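Local coordinates for calcium uptake protein 3, mitochondrial (Homo sapiens, PDB 6AGI), which senses calcium through its EF-hands and, as a disulfide-linked heterodimer with MICU1, regulates the mitochondrial calcium uniporter in the central nervous system and skeletal muscle, at residues B[16-21]-B[91-96]; B[40-45]-B[95-100]; B[256-261]-B[345-350]; B[262-267]-B[294-299]. All coordinates share one frame; numbering follows the deposited sequence.

Overall arrangement
The four contacts fall into two pairs. Contacts 1 and 2, with centres 9 Å apart, share helix 90-101, which takes helix 14-22 and then helix 35-43 against successive turns; Arg18 of contact 1 also reaches across to the carbonyls of Ala41 and Asp45 in contact 2. Contacts 3 and 4, 8 Å apart between centres, share helix 258-265 and meet through Phe261, Phe296, Phe299 and Val348. In sequence, both segments of contact 4 lie between those of contact 3. The centres of contacts 1 and 3 are about 31 Å apart, on opposite sides of the chain's centre. Contact 3 comes near a calcium site: the side chain of Thr347 is about 11 Å from that of Asp353.

Contact 1 (B[16-21]-B[91-96]); sequences ERRFRL and TEYLFL
Phe19 and Tyr93 lie side by side and antiparallel, their rings aslant with planes 31° apart and centroids 5.6 Å from one another. The nearest atoms are Phe19 CD1 and Tyr93 CD2, at 3.7 Å, and Phe19 CB lies 4.0 Å from Tyr93 CE2. With CG anti to the backbone N (chi1 172°), the tyrosine ring extends toward helix 14-22 and takes its hydroxyl past Phe19 to Arg18. There the two side chains are roughly perpendicular, Tyr93 OH lying 3.8 Å from Arg18 CG. This joins helix 14-22, in the N-terminal part of the chain, to helix 90-101, which precedes the first EF-hand calcium loop; Met33 and Leu157 also pack on Phe19. A water in the plane of both flat groups links the polar ends: it accepts from Arg18 NE at 3.1 Å and hydrogen-bonds Tyr93 OH at 2.8 Å. A phenylalanine in place of Tyr93 would probably leave the water held from the Arg18 side without its tyrosine partner, and the two helices without this polar link. Farther out, the guanidinium is held by the carbonyl oxygens of Ala41, Thr44 and Asp45.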
loop_
_atom_site.group_PDB
_atom_site.type_symbol
_atom_site.label_atom_id
_atom_site.label_comp_id
_atom_site.label_asym_id
_atom_site.label_seq_id
_atom_site.Cartn_x
_atom_site.Cartn_y
_atom_site.Cartn_z
ATOM N N GLU B 16 -24.295 -0.287 1.025
ATOM C CA GLU B 16 -25.577 -0.051 1.674
ATOM C C GLU B 16 -26.574 -1.162 1.354
ATOM O O GLU B 16 -27.292 -1.628 2.252
ATOM C CB GLU B 16 -26.119 1.321 1.259
ATOM C CG GLU B 16 -25.037 2.394 1.312
ATOM C CD GLU B 16 -25.404 3.716 0.649
ATOM O OE1 GLU B 16 -24.889 4.737 1.161
ATOM O OE2 GLU B 16 -26.179 3.769 -0.328
ATOM N N ARG B 17 -26.587 -1.655 0.107
ATOM C CA ARG B 17 -27.453 -2.780 -0.222
ATOM C C ARG B 17 -27.108 -4.020 0.597
ATOM O O ARG B 17 -28.007 -4.736 1.061
ATOM C CB ARG B 17 -27.363 -3.132 -1.709
ATOM C CG ARG B 17 -28.264 -2.293 -2.626
ATOM C CD ARG B 17 -28.045 -2.546 -4.111
ATOM N NE ARG B 17 -27.069 -1.730 -4.828
ATOM C CZ ARG B 17 -26.090 -2.219 -5.584
ATOM N NH1 ARG B 17 -25.940 -3.533 -5.694
ATOM N NH2 ARG B 17 -25.279 -1.393 -6.239
ATOM N N ARG B 18 -25.801 -4.282 0.798
ATOM C CA ARG B 18 -25.386 -5.473 1.536
ATOM C C ARG B 18 -25.671 -5.336 3.024
ATOM O O ARG B 18 -26.113 -6.300 3.672
ATOM C CB ARG B 18 -23.909 -5.746 1.311
ATOM C CG ARG B 18 -23.424 -7.029 1.984
ATOM C CD ARG B 18 -22.231 -7.665 1.255
ATOM N NE ARG B 18 -21.670 -8.806 1.974
ATOM C CZ ARG B 18 -21.887 -10.073 1.609
ATOM N NH1 ARG B 18 -22.652 -10.317 0.552
ATOM N NH2 ARG B 18 -21.368 -11.095 2.302
ATOM N N PHE B 19 -25.383 -4.161 3.593
ATOM C CA PHE B 19 -25.781 -3.899 4.969
ATOM C C PHE B 19 -27.253 -4.219 5.147
ATOM O O PHE B 19 -27.641 -4.974 6.051
ATOM C CB PHE B 19 -25.548 -2.444 5.346
ATOM C CG PHE B 19 -25.948 -2.146 6.752
ATOM C CD1 PHE B 19 -25.327 -2.772 7.806
ATOM C CD2 PHE B 19 -27.047 -1.333 7.007
ATOM C CE1 PHE B 19 -25.712 -2.510 9.117
ATOM C CE2 PHE B 19 -27.455 -1.074 8.299
ATOM C CZ PHE B 19 -26.788 -1.663 9.373
ATOM N N ARG B 20 -28.089 -3.661 4.263
ATOM C CA ARG B 20 -29.522 -3.893 4.369
ATOM C C ARG B 20 -29.865 -5.367 4.181
ATOM O O ARG B 20 -30.796 -5.873 4.820
ATOM C CB ARG B 20 -30.259 -3.039 3.350
ATOM C CG ARG B 20 -30.197 -1.539 3.623
ATOM C CD ARG B 20 -30.863 -0.804 2.486
ATOM N NE ARG B 20 -31.879 -1.666 1.910
ATOM C CZ ARG B 20 -33.165 -1.375 1.856
ATOM N NH1 ARG B 20 -33.602 -0.245 2.373
ATOM N NH2 ARG B 20 -34.005 -2.234 1.304
ATOM N N LEU B 21 -29.131 -6.073 3.318
ATOM C CA LEU B 21 -29.443 -7.477 3.087
ATOM C C LEU B 21 -29.239 -8.304 4.347
ATOM O O LEU B 21 -30.070 -9.159 4.682
ATOM C CB LEU B 21 -28.571 -8.025 1.962
ATOM C CG LEU B 21 -28.754 -9.493 1.607
ATOM C CD1 LEU B 21 -30.122 -9.694 0.970
ATOM C CD2 LEU B 21 -27.682 -9.912 0.665
ATOM N N THR B 91 -22.503 2.633 9.724
ATOM C CA THR B 91 -21.159 3.168 9.916
ATOM C C THR B 91 -20.282 2.191 10.678
ATOM O O THR B 91 -19.105 1.995 10.353
ATOM C CB THR B 91 -21.214 4.512 10.633
ATOM O OG1 THR B 91 -22.253 5.321 10.054
ATOM C CG2 THR B 91 -19.855 5.204 10.510
ATOM N N GLU B 92 -20.835 1.620 11.736
ATOM C CA GLU B 92 -20.102 0.708 12.592
ATOM C C GLU B 92 -19.691 -0.534 11.800
ATOM O O GLU B 92 -18.567 -1.042 11.932
ATOM C CB GLU B 92 -21.042 0.419 13.761
ATOM C CG GLU B 92 -20.547 0.062 15.090
ATOM C CD GLU B 92 -21.551 0.536 16.142
ATOM O OE1 GLU B 92 -21.614 1.757 16.422
ATOM O OE2 GLU B 92 -22.359 -0.305 16.603
ATOM N N TYR B 93 -20.606 -1.022 10.962
ATOM C CA TYR B 93 -20.321 -2.047 9.965
ATOM C C TYR B 93 -19.114 -1.674 9.115
ATOM O O TYR B 93 -18.203 -2.490 8.911
ATOM C CB TYR B 93 -21.558 -2.201 9.093
ATOM C CG TYR B 93 -21.422 -3.077 7.880
ATOM C CD1 TYR B 93 -20.828 -4.337 7.939
ATOM C CD2 TYR B 93 -21.812 -2.598 6.642
ATOM C CE1 TYR B 93 -20.722 -5.122 6.791
ATOM C CE2 TYR B 93 -21.697 -3.353 5.520
ATOM C CZ TYR B 93 -21.160 -4.611 5.584
ATOM O OH TYR B 93 -21.075 -5.313 4.402
ATOM N N LEU B 94 -19.141 -0.460 8.543
ATOM C CA LEU B 94 -18.025 0.029 7.728
ATOM C C LEU B 94 -16.719 0.014 8.516
ATOM O O LEU B 94 -15.692 -0.469 8.025
ATOM C CB LEU B 94 -18.347 1.427 7.207
ATOM C CG LEU B 94 -19.411 1.530 6.115
ATOM C CD1 LEU B 94 -19.331 2.860 5.353
ATOM C CD2 LEU B 94 -19.265 0.315 5.147
ATOM N N PHE B 95 -16.739 0.562 9.733
ATOM C CA PHE B 95 -15.601 0.466 10.648
ATOM C C PHE B 95 -15.062 -0.965 10.735
ATOM O O PHE B 95 -13.871 -1.205 10.493
ATOM C CB PHE B 95 -16.033 0.974 12.022
ATOM C CG PHE B 95 -14.953 0.969 13.074
ATOM C CD1 PHE B 95 -13.768 1.660 12.885
ATOM C CD2 PHE B 95 -15.144 0.294 14.277
ATOM C CE1 PHE B 95 -12.783 1.673 13.883
ATOM C CE2 PHE B 95 -14.171 0.298 15.258
ATOM C CZ PHE B 95 -12.997 0.989 15.066
ATOM N N LEU B 96 -15.939 -1.936 11.052
ATOM C CA LEU B 96 -15.487 -3.315 11.234
ATOM C C LEU B 96 -14.885 -3.905 9.953
ATOM O O LEU B 96 -13.798 -4.520 9.992
ATOM C CB LEU B 96 -16.663 -4.158 11.707
ATOM C CG LEU B 96 -17.266 -3.713 13.034
ATOM C CD1 LEU B 96 -18.600 -4.422 13.353
ATOM C CD2 LEU B 96 -16.217 -3.998 14.111
HETATM O O HOH W 1 -19.629 -7.709 4.005
#

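Contact 2 (B[40-45]-B[95-100]); sequences LAVTTD and FLLCIL
Val42 supplies one methyl, CG1, that meets two leucines from successive turns of the facing helix. Val42 CG1 lies 4.0 Å from Leu97 CD2 and 4.1 Å from Leu100 CD1; Leu100 CD1 is also 4.1 Å from Val42 CB. Val42 and Leu97 lie alongside each other, pointing opposite ways, while Leu100 comes in at a slant. The valine's chi1 of -54° sets CG1 anti to the carbonyl carbon and brings this branch to the leucines. The contact is purely apolar and small, burying 89 Å² in all, with the CA atoms of Val42 and Leu97 8.0 Å apart. It joins the C-terminal end of helix 35-43 to helix 90-101, the helix leading toward the first EF-hand, at a point where the last turn is giving way to loop: Thr44 N bonds Leu40 O only weakly, and Thr44 is the first residue to leave helical geometry. Thr43 OG1 bonds back to Ile39 O, and backbone carbonyls at this helix end are tied to helix 14-22 through Arg18. On the other helix, Leu100 also packs on Leu237 and Val241, and Leu97 touches Phe318 of the second subunit.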
loop_
_atom_site.group_PDB
_atom_site.type_symbol
_atom_site.label_atom_id
_atom_site.label_comp_id
_atom_site.label_asym_id
_atom_site.label_seq_id
_atom_site.Cartn_x
_atom_site.Cartn_y
_atom_site.Cartn_z
ATOM N N LEU B 40 -22.108 -13.356 9.641
ATOM C CA LEU B 40 -22.599 -13.888 8.378
ATOM C C LEU B 40 -22.209 -12.982 7.222
ATOM O O LEU B 40 -21.733 -13.463 6.182
ATOM C CB LEU B 40 -24.113 -14.088 8.446
ATOM C CG LEU B 40 -24.510 -15.232 9.395
ATOM C CD1 LEU B 40 -26.012 -15.361 9.640
ATOM C CD2 LEU B 40 -23.912 -16.557 8.911
ATOM N N ALA B 41 -22.323 -11.660 7.421
ATOM C CA ALA B 41 -22.037 -10.705 6.350
ATOM C C ALA B 41 -20.604 -10.812 5.858
ATOM O O ALA B 41 -20.331 -10.546 4.683
ATOM C CB ALA B 41 -22.300 -9.280 6.829
ATOM N N VAL B 42 -19.673 -11.196 6.729
ATOM C CA VAL B 42 -18.277 -11.305 6.321
ATOM C C VAL B 42 -17.844 -12.739 6.000
ATOM O O VAL B 42 -16.749 -12.928 5.446
ATOM C CB VAL B 42 -17.341 -10.645 7.356
ATOM C CG1 VAL B 42 -17.804 -9.257 7.583
ATOM C CG2 VAL B 42 -17.344 -11.380 8.666
ATOM N N THR B 43 -18.611 -13.754 6.409
ATOM C CA THR B 43 -18.196 -15.132 6.153
ATOM C C THR B 43 -19.037 -15.837 5.095
ATOM O O THR B 43 -18.748 -16.996 4.776
ATOM C CB THR B 43 -18.196 -15.962 7.437
ATOM O OG1 THR B 43 -19.531 -16.060 7.951
ATOM C CG2 THR B 43 -17.281 -15.287 8.463
ATOM N N THR B 44 -20.109 -15.216 4.617
ATOM C CA THR B 44 -21.103 -15.877 3.784
ATOM C C THR B 44 -21.208 -15.089 2.468
ATOM O O THR B 44 -20.475 -14.128 2.245
ATOM C CB THR B 44 -22.387 -16.004 4.621
ATOM O OG1 THR B 44 -22.160 -17.003 5.616
ATOM C CG2 THR B 44 -23.609 -16.422 3.855
ATOM N N ASP B 45 -22.130 -15.487 1.598
ATOM C CA ASP B 45 -22.432 -14.756 0.377
ATOM C C ASP B 45 -23.788 -14.083 0.435
ATOM O O ASP B 45 -23.892 -12.878 0.211
ATOM C CB ASP B 45 -22.405 -15.697 -0.839
ATOM C CG ASP B 45 -21.047 -15.756 -1.507
ATOM O OD1 ASP B 45 -20.123 -15.033 -1.054
ATOM O OD2 ASP B 45 -20.927 -16.477 -2.531
ATOM N N PHE B 95 -16.739 0.562 9.733
ATOM C CA PHE B 95 -15.601 0.466 10.648
ATOM C C PHE B 95 -15.062 -0.965 10.735
ATOM O O PHE B 95 -13.871 -1.205 10.493
ATOM C CB PHE B 95 -16.033 0.974 12.022
ATOM C CG PHE B 95 -14.953 0.969 13.074
ATOM C CD1 PHE B 95 -13.768 1.660 12.885
ATOM C CD2 PHE B 95 -15.144 0.294 14.277
ATOM C CE1 PHE B 95 -12.783 1.673 13.883
ATOM C CE2 PHE B 95 -14.171 0.298 15.258
ATOM C CZ PHE B 95 -12.997 0.989 15.066
ATOM N N LEU B 96 -15.939 -1.936 11.052
ATOM C CA LEU B 96 -15.487 -3.315 11.234
ATOM C C LEU B 96 -14.885 -3.905 9.953
ATOM O O LEU B 96 -13.798 -4.520 9.992
ATOM C CB LEU B 96 -16.663 -4.158 11.707
ATOM C CG LEU B 96 -17.266 -3.713 13.034
ATOM C CD1 LEU B 96 -18.600 -4.422 13.353
ATOM C CD2 LEU B 96 -16.217 -3.998 14.111
ATOM N N LEU B 97 -15.559 -3.702 8.807
ATOM C CA LEU B 97 -14.984 -4.087 7.521
ATOM C C LEU B 97 -13.613 -3.495 7.308
ATOM O O LEU B 97 -12.712 -4.156 6.757
ATOM C CB LEU B 97 -15.865 -3.668 6.350
ATOM C CG LEU B 97 -17.161 -4.404 6.161
ATOM C CD1 LEU B 97 -17.917 -3.772 5.007
ATOM C CD2 LEU B 97 -16.761 -5.831 5.896
ATOM N N CYS B 98 -13.478 -2.214 7.605
ATOM C CA CYS B 98 -12.199 -1.564 7.413
ATOM C C CYS B 98 -11.113 -2.214 8.269
ATOM O O CYS B 98 -9.992 -2.449 7.784
ATOM C CB CYS B 98 -12.375 -0.082 7.716
ATOM S SG CYS B 98 -10.888 0.900 7.764
ATOM N N ILE B 99 -11.430 -2.512 9.546
ATOM C CA ILE B 99 -10.502 -3.220 10.440
ATOM C C ILE B 99 -10.005 -4.516 9.809
ATOM O O ILE B 99 -8.809 -4.831 9.856
ATOM C CB ILE B 99 -11.139 -3.481 11.812
ATOM C CG1 ILE B 99 -11.243 -2.196 12.619
ATOM C CG2 ILE B 99 -10.347 -4.509 12.582
ATOM C CD1 ILE B 99 -12.055 -2.399 13.902
ATOM N N LEU B 100 -10.930 -5.324 9.284
ATOM C CA LEU B 100 -10.547 -6.594 8.678
ATOM C C LEU B 100 -9.429 -6.465 7.627
ATOM O O LEU B 100 -8.675 -7.425 7.409
ATOM C CB LEU B 100 -11.787 -7.250 8.083
ATOM C CG LEU B 100 -12.807 -7.796 9.087
ATOM C CD1 LEU B 100 -13.867 -8.624 8.385
ATOM C CD2 LEU B 100 -12.088 -8.618 10.153
#

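Contact 3 (B[256-261]-B[345-350]); sequences ISEEDF and VNTVFK
Helix 258-265 is only beginning here, facing the middle of helix 342-352, and the backbones come nearest at Glu258 and Thr347, whose CA atoms are 7.4 Å apart. Ser257 is the N-cap: its OG accepts from Asp260 N at 3.1 Å and donates to Asp260 OD2 from above the carboxylate plane. Glu258 and Thr347 point toward each other, their side chains nearly perpendicular, Thr347 CG2 approaching Glu258 CG at 3.5 Å. The glutamate chain bends at chi2 (97°), and OE2 is gripped by the backbone N-H groups of Lys289 and Gly290 and, weakly, by His343 NE2 at the start of helix 342-352. Thr347 CG2 also lies 4.3 Å from Phe261 CD2, at a slant to the ring, while OG1 bonds His343 O on its own helix. A glycine in place of Thr347 would probably open a gap beside Glu258 CG and the Phe261 ring. Helix 342-352 leads into the calcium loop that begins at Asp353. Between the two segments themselves the touch is carbon on carbon, the polar ends of Glu258 and Thr347 finding their bonds outside them.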
loop_
_atom_site.group_PDB
_atom_site.type_symbol
_atom_site.label_atom_id
_atom_site.label_comp_id
_atom_site.label_asym_id
_atom_site.label_seq_id
_atom_site.Cartn_x
_atom_site.Cartn_y
_atom_site.Cartn_z
ATOM N N ILE B 256 -7.510 -27.607 7.103
ATOM C CA ILE B 256 -8.412 -27.534 5.959
ATOM C C ILE B 256 -7.673 -28.040 4.730
ATOM O O ILE B 256 -6.435 -27.997 4.650
ATOM C CB ILE B 256 -8.984 -26.118 5.704
ATOM C CG1 ILE B 256 -7.909 -25.187 5.124
ATOM C CG2 ILE B 256 -9.679 -25.576 6.945
ATOM C CD1 ILE B 256 -8.447 -23.805 4.713
ATOM N N SER B 257 -8.438 -28.559 3.769
ATOM C CA SER B 257 -7.844 -28.996 2.513
ATOM C C SER B 257 -7.327 -27.795 1.728
ATOM O O SER B 257 -7.806 -26.665 1.881
ATOM C CB SER B 257 -8.846 -29.791 1.678
ATOM O OG SER B 257 -9.842 -28.948 1.133
ATOM N N GLU B 258 -6.321 -28.050 0.886
ATOM C CA GLU B 258 -5.802 -27.014 -0.003
ATOM C C GLU B 258 -6.796 -26.643 -1.096
ATOM O O GLU B 258 -6.772 -25.518 -1.606
ATOM C CB GLU B 258 -4.479 -27.470 -0.610
ATOM C CG GLU B 258 -3.381 -27.601 0.426
ATOM C CD GLU B 258 -3.181 -29.005 0.952
ATOM O OE1 GLU B 258 -4.157 -29.777 1.023
ATOM O OE2 GLU B 258 -2.025 -29.325 1.309
ATOM N N GLU B 259 -7.713 -27.538 -1.436
ATOM C CA GLU B 259 -8.749 -27.124 -2.363
ATOM C C GLU B 259 -9.638 -26.066 -1.712
ATOM O O GLU B 259 -9.919 -25.031 -2.332
ATOM C CB GLU B 259 -9.533 -28.358 -2.821
ATOM C CG GLU B 259 -10.351 -28.186 -4.099
ATOM C CD GLU B 259 -11.268 -29.372 -4.375
ATOM O OE1 GLU B 259 -11.285 -30.322 -3.559
ATOM O OE2 GLU B 259 -11.952 -29.370 -5.426
ATOM N N ASP B 260 -10.011 -26.266 -0.430
ATOM C CA ASP B 260 -10.748 -25.243 0.322
ATOM C C ASP B 260 -9.899 -23.997 0.589
ATOM O O ASP B 260 -10.406 -22.869 0.534
ATOM C CB ASP B 260 -11.264 -25.801 1.652
ATOM C CG ASP B 260 -12.243 -26.953 1.484
ATOM O OD1 ASP B 260 -13.175 -26.829 0.651
ATOM O OD2 ASP B 260 -12.105 -27.970 2.216
ATOM N N PHE B 261 -8.609 -24.171 0.882
ATOM C CA PHE B 261 -7.722 -23.017 0.985
ATOM C C PHE B 261 -7.846 -22.135 -0.251
ATOM O O PHE B 261 -8.259 -20.972 -0.169
ATOM C CB PHE B 261 -6.276 -23.482 1.151
ATOM C CG PHE B 261 -5.336 -22.368 1.488
ATOM C CD1 PHE B 261 -5.675 -21.436 2.460
ATOM C CD2 PHE B 261 -4.146 -22.206 0.799
ATOM C CE1 PHE B 261 -4.820 -20.383 2.772
ATOM C CE2 PHE B 261 -3.292 -21.148 1.102
ATOM C CZ PHE B 261 -3.633 -20.239 2.090
ATOM N N VAL B 345 4.314 -22.260 1.739
ATOM C CA VAL B 345 4.929 -21.678 0.555
ATOM C C VAL B 345 4.734 -22.595 -0.635
ATOM O O VAL B 345 4.320 -22.161 -1.718
ATOM C CB VAL B 345 6.418 -21.382 0.808
ATOM C CG1 VAL B 345 7.087 -20.994 -0.480
ATOM C CG2 VAL B 345 6.560 -20.235 1.797
ATOM N N ASN B 346 5.003 -23.882 -0.444
ATOM C CA ASN B 346 4.862 -24.839 -1.534
ATOM C C ASN B 346 3.427 -24.877 -2.035
ATOM O O ASN B 346 3.172 -24.968 -3.248
ATOM C CB ASN B 346 5.333 -26.211 -1.050
ATOM C CG ASN B 346 5.379 -27.248 -2.147
ATOM O OD1 ASN B 346 4.800 -27.087 -3.224
ATOM N ND2 ASN B 346 6.145 -28.299 -1.902
ATOM N N THR B 347 2.473 -24.759 -1.116
ATOM C CA THR B 347 1.078 -24.789 -1.506
ATOM C C THR B 347 0.715 -23.551 -2.314
ATOM O O THR B 347 0.072 -23.656 -3.364
ATOM C CB THR B 347 0.204 -24.939 -0.271
ATOM O OG1 THR B 347 0.551 -26.163 0.398
ATOM C CG2 THR B 347 -1.255 -25.002 -0.692
ATOM N N VAL B 348 1.124 -22.366 -1.843
ATOM C CA VAL B 348 0.894 -21.139 -2.606
ATOM C C VAL B 348 1.475 -21.267 -4.007
ATOM O O VAL B 348 0.839 -20.880 -4.994
ATOM C CB VAL B 348 1.475 -19.912 -1.874
ATOM C CG1 VAL B 348 1.404 -18.705 -2.761
ATOM C CG2 VAL B 348 0.726 -19.633 -0.596
ATOM N N PHE B 349 2.679 -21.829 -4.125
ATOM C CA PHE B 349 3.278 -21.959 -5.451
ATOM C C PHE B 349 2.455 -22.887 -6.341
ATOM O O PHE B 349 2.169 -22.553 -7.496
ATOM C CB PHE B 349 4.735 -22.413 -5.348
ATOM C CG PHE B 349 5.693 -21.270 -5.203
ATOM C CD1 PHE B 349 5.510 -20.320 -4.201
ATOM C CD2 PHE B 349 6.729 -21.089 -6.111
ATOM C CE1 PHE B 349 6.376 -19.249 -4.062
ATOM C CE2 PHE B 349 7.603 -20.013 -5.985
ATOM C CZ PHE B 349 7.418 -19.090 -4.956
ATOM N N LYS B 350 2.033 -24.041 -5.817
ATOM C CA LYS B 350 1.238 -24.941 -6.648
ATOM C C LYS B 350 -0.132 -24.351 -6.986
ATOM O O LYS B 350 -0.724 -24.696 -8.014
ATOM C CB LYS B 350 1.081 -26.299 -5.959
ATOM C CG LYS B 350 1.926 -27.450 -6.556
ATOM C CD LYS B 350 3.441 -27.224 -6.513
ATOM C CE LYS B 350 4.199 -28.487 -6.948
ATOM N NZ LYS B 350 3.596 -29.173 -8.138
#

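Contact 4 (B[262-267]-B[294-299]); sequences AHILLR and DEFRSF
Leu265 leaves its helix with CB directed along the flank, and chi1 of -75° places CG anti to the carbonyl carbon, from where both methyls reach Phe299. Leu265 CD1 is 4.2 Å from Phe299 CE2. Leu265 CD2 comes closer, 3.3 Å from Phe299 CE2 and 3.9 Å from Phe299 CD2, meeting the ring obliquely as the two side chains arrive from opposite directions. One turn away on the partner helix, Phe296 receives Ile264 differently: Ile264 CD1 meets the rim of the ring almost level with it, 3.6 Å from Phe296 CE2, and the two side chains are set nearly square to each other. Helix 293-304, which carries both rings, belongs to the degenerate second EF-hand. Phe261 packs edge-to-face with Phe299, and Phe246 does the same with Phe296, while Phe352 of helix 342-352 touches Leu265. Between the segments the helices are joined solely by aliphatic methyls on aromatic carbons, so within these segments shape and burial hold the helices together.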
loop_
_atom_site.group_PDB
_atom_site.type_symbol
_atom_site.label_atom_id
_atom_site.label_comp_id
_atom_site.label_asym_id
_atom_site.label_seq_id
_atom_site.Cartn_x
_atom_site.Cartn_y
_atom_site.Cartn_z
ATOM N N ALA B 262 -7.537 -22.706 -1.417
ATOM C CA ALA B 262 -7.588 -21.948 -2.661
ATOM C C ALA B 262 -8.975 -21.359 -2.880
ATOM O O ALA B 262 -9.115 -20.199 -3.305
ATOM C CB ALA B 262 -7.187 -22.850 -3.829
ATOM N N HIS B 263 -10.014 -22.134 -2.556
ATOM C CA HIS B 263 -11.377 -21.657 -2.751
ATOM C C HIS B 263 -11.623 -20.388 -1.953
ATOM O O HIS B 263 -12.222 -19.441 -2.471
ATOM C CB HIS B 263 -12.380 -22.756 -2.380
ATOM C CG HIS B 263 -13.767 -22.256 -2.096
ATOM N ND1 HIS B 263 -14.576 -21.701 -3.065
ATOM C CD2 HIS B 263 -14.490 -22.244 -0.949
ATOM C CE1 HIS B 263 -15.736 -21.361 -2.525
ATOM N NE2 HIS B 263 -15.709 -21.680 -1.243
ATOM N N ILE B 264 -11.186 -20.356 -0.686
ATOM C CA ILE B 264 -11.261 -19.133 0.120
ATOM C C ILE B 264 -10.432 -18.020 -0.514
ATOM O O ILE B 264 -10.848 -16.851 -0.557
ATOM C CB ILE B 264 -10.796 -19.399 1.563
ATOM C CG1 ILE B 264 -11.735 -20.373 2.278
ATOM C CG2 ILE B 264 -10.722 -18.102 2.327
ATOM C CD1 ILE B 264 -11.170 -20.858 3.608
ATOM N N LEU B 265 -9.241 -18.373 -1.015
ATOM C CA LEU B 265 -8.348 -17.394 -1.634
ATOM C C LEU B 265 -8.996 -16.665 -2.800
ATOM O O LEU B 265 -8.684 -15.498 -3.049
ATOM C CB LEU B 265 -7.074 -18.071 -2.124
ATOM C CG LEU B 265 -6.109 -18.426 -1.016
ATOM C CD1 LEU B 265 -4.781 -18.901 -1.594
ATOM C CD2 LEU B 265 -5.978 -17.190 -0.217
ATOM N N LEU B 266 -9.858 -17.336 -3.562
ATOM C CA LEU B 266 -10.396 -16.676 -4.743
ATOM C C LEU B 266 -11.266 -15.477 -4.411
ATOM O O LEU B 266 -11.542 -14.667 -5.306
ATOM C CB LEU B 266 -11.176 -17.645 -5.623
ATOM C CG LEU B 266 -10.263 -18.203 -6.725
ATOM C CD1 LEU B 266 -8.908 -18.711 -6.210
ATOM C CD2 LEU B 266 -10.973 -19.251 -7.583
ATOM N N ARG B 267 -11.711 -15.324 -3.163
ATOM C CA ARG B 267 -12.364 -14.061 -2.851
ATOM C C ARG B 267 -11.385 -12.889 -2.887
ATOM O O ARG B 267 -11.782 -11.767 -3.248
ATOM C CB ARG B 267 -13.030 -14.200 -1.464
ATOM N N ASP B 294 -2.563 -21.989 12.076
ATOM C CA ASP B 294 -1.487 -21.019 12.161
ATOM C C ASP B 294 -1.059 -20.585 10.771
ATOM O O ASP B 294 -0.754 -19.408 10.550
ATOM C CB ASP B 294 -0.310 -21.599 12.940
ATOM C CG ASP B 294 -0.472 -21.427 14.429
ATOM O OD1 ASP B 294 -1.400 -20.685 14.841
ATOM O OD2 ASP B 294 0.315 -22.052 15.183
ATOM N N GLU B 295 -1.019 -21.531 9.826
ATOM C CA GLU B 295 -0.585 -21.223 8.465
ATOM C C GLU B 295 -1.614 -20.372 7.744
ATOM O O GLU B 295 -1.261 -19.439 7.018
ATOM C CB GLU B 295 -0.303 -22.517 7.692
ATOM C CG GLU B 295 0.842 -23.334 8.273
ATOM C CD GLU B 295 0.912 -24.731 7.713
ATOM O OE1 GLU B 295 0.060 -25.074 6.870
ATOM O OE2 GLU B 295 1.789 -25.505 8.165
ATOM N N PHE B 296 -2.889 -20.679 7.950
ATOM C CA PHE B 296 -3.979 -19.923 7.349
ATOM C C PHE B 296 -3.990 -18.482 7.879
ATOM O O PHE B 296 -4.111 -17.517 7.104
ATOM C CB PHE B 296 -5.245 -20.753 7.610
ATOM C CG PHE B 296 -6.553 -20.100 7.307
ATOM C CD1 PHE B 296 -7.131 -19.186 8.158
ATOM C CD2 PHE B 296 -7.241 -20.477 6.169
ATOM C CE1 PHE B 296 -8.375 -18.640 7.864
ATOM C CE2 PHE B 296 -8.476 -19.942 5.857
ATOM C CZ PHE B 296 -9.043 -19.015 6.700
ATOM N N ARG B 297 -3.791 -18.313 9.189
ATOM C CA ARG B 297 -3.648 -16.973 9.762
ATOM C C ARG B 297 -2.387 -16.279 9.259
ATOM O O ARG B 297 -2.407 -15.073 9.005
ATOM C CB ARG B 297 -3.689 -17.040 11.298
ATOM C CG ARG B 297 -3.803 -15.675 11.973
ATOM C CD ARG B 297 -4.083 -15.717 13.504
ATOM N NE ARG B 297 -3.324 -16.705 14.261
ATOM C CZ ARG B 297 -3.371 -16.817 15.587
ATOM N NH1 ARG B 297 -4.144 -16.009 16.309
ATOM N NH2 ARG B 297 -2.628 -17.730 16.194
ATOM N N SER B 298 -1.261 -16.996 9.217
ATOM C CA SER B 298 -0.039 -16.450 8.636
ATOM C C SER B 298 -0.327 -15.830 7.283
ATOM O O SER B 298 0.002 -14.666 7.021
ATOM C CB SER B 298 1.003 -17.549 8.509
ATOM O OG SER B 298 1.728 -17.655 9.720
ATOM N N PHE B 299 -0.995 -16.591 6.423
ATOM C CA PHE B 299 -1.190 -16.125 5.061
ATOM C C PHE B 299 -2.140 -14.938 4.987
ATOM O O PHE B 299 -1.907 -14.016 4.198
ATOM C CB PHE B 299 -1.673 -17.268 4.170
ATOM C CG PHE B 299 -1.830 -16.884 2.748
ATOM C CD1 PHE B 299 -0.737 -16.930 1.909
ATOM C CD2 PHE B 299 -3.024 -16.415 2.253
ATOM C CE1 PHE B 299 -0.840 -16.558 0.595
ATOM C CE2 PHE B 299 -3.127 -16.039 0.940
ATOM C CZ PHE B 299 -2.043 -16.117 0.110
#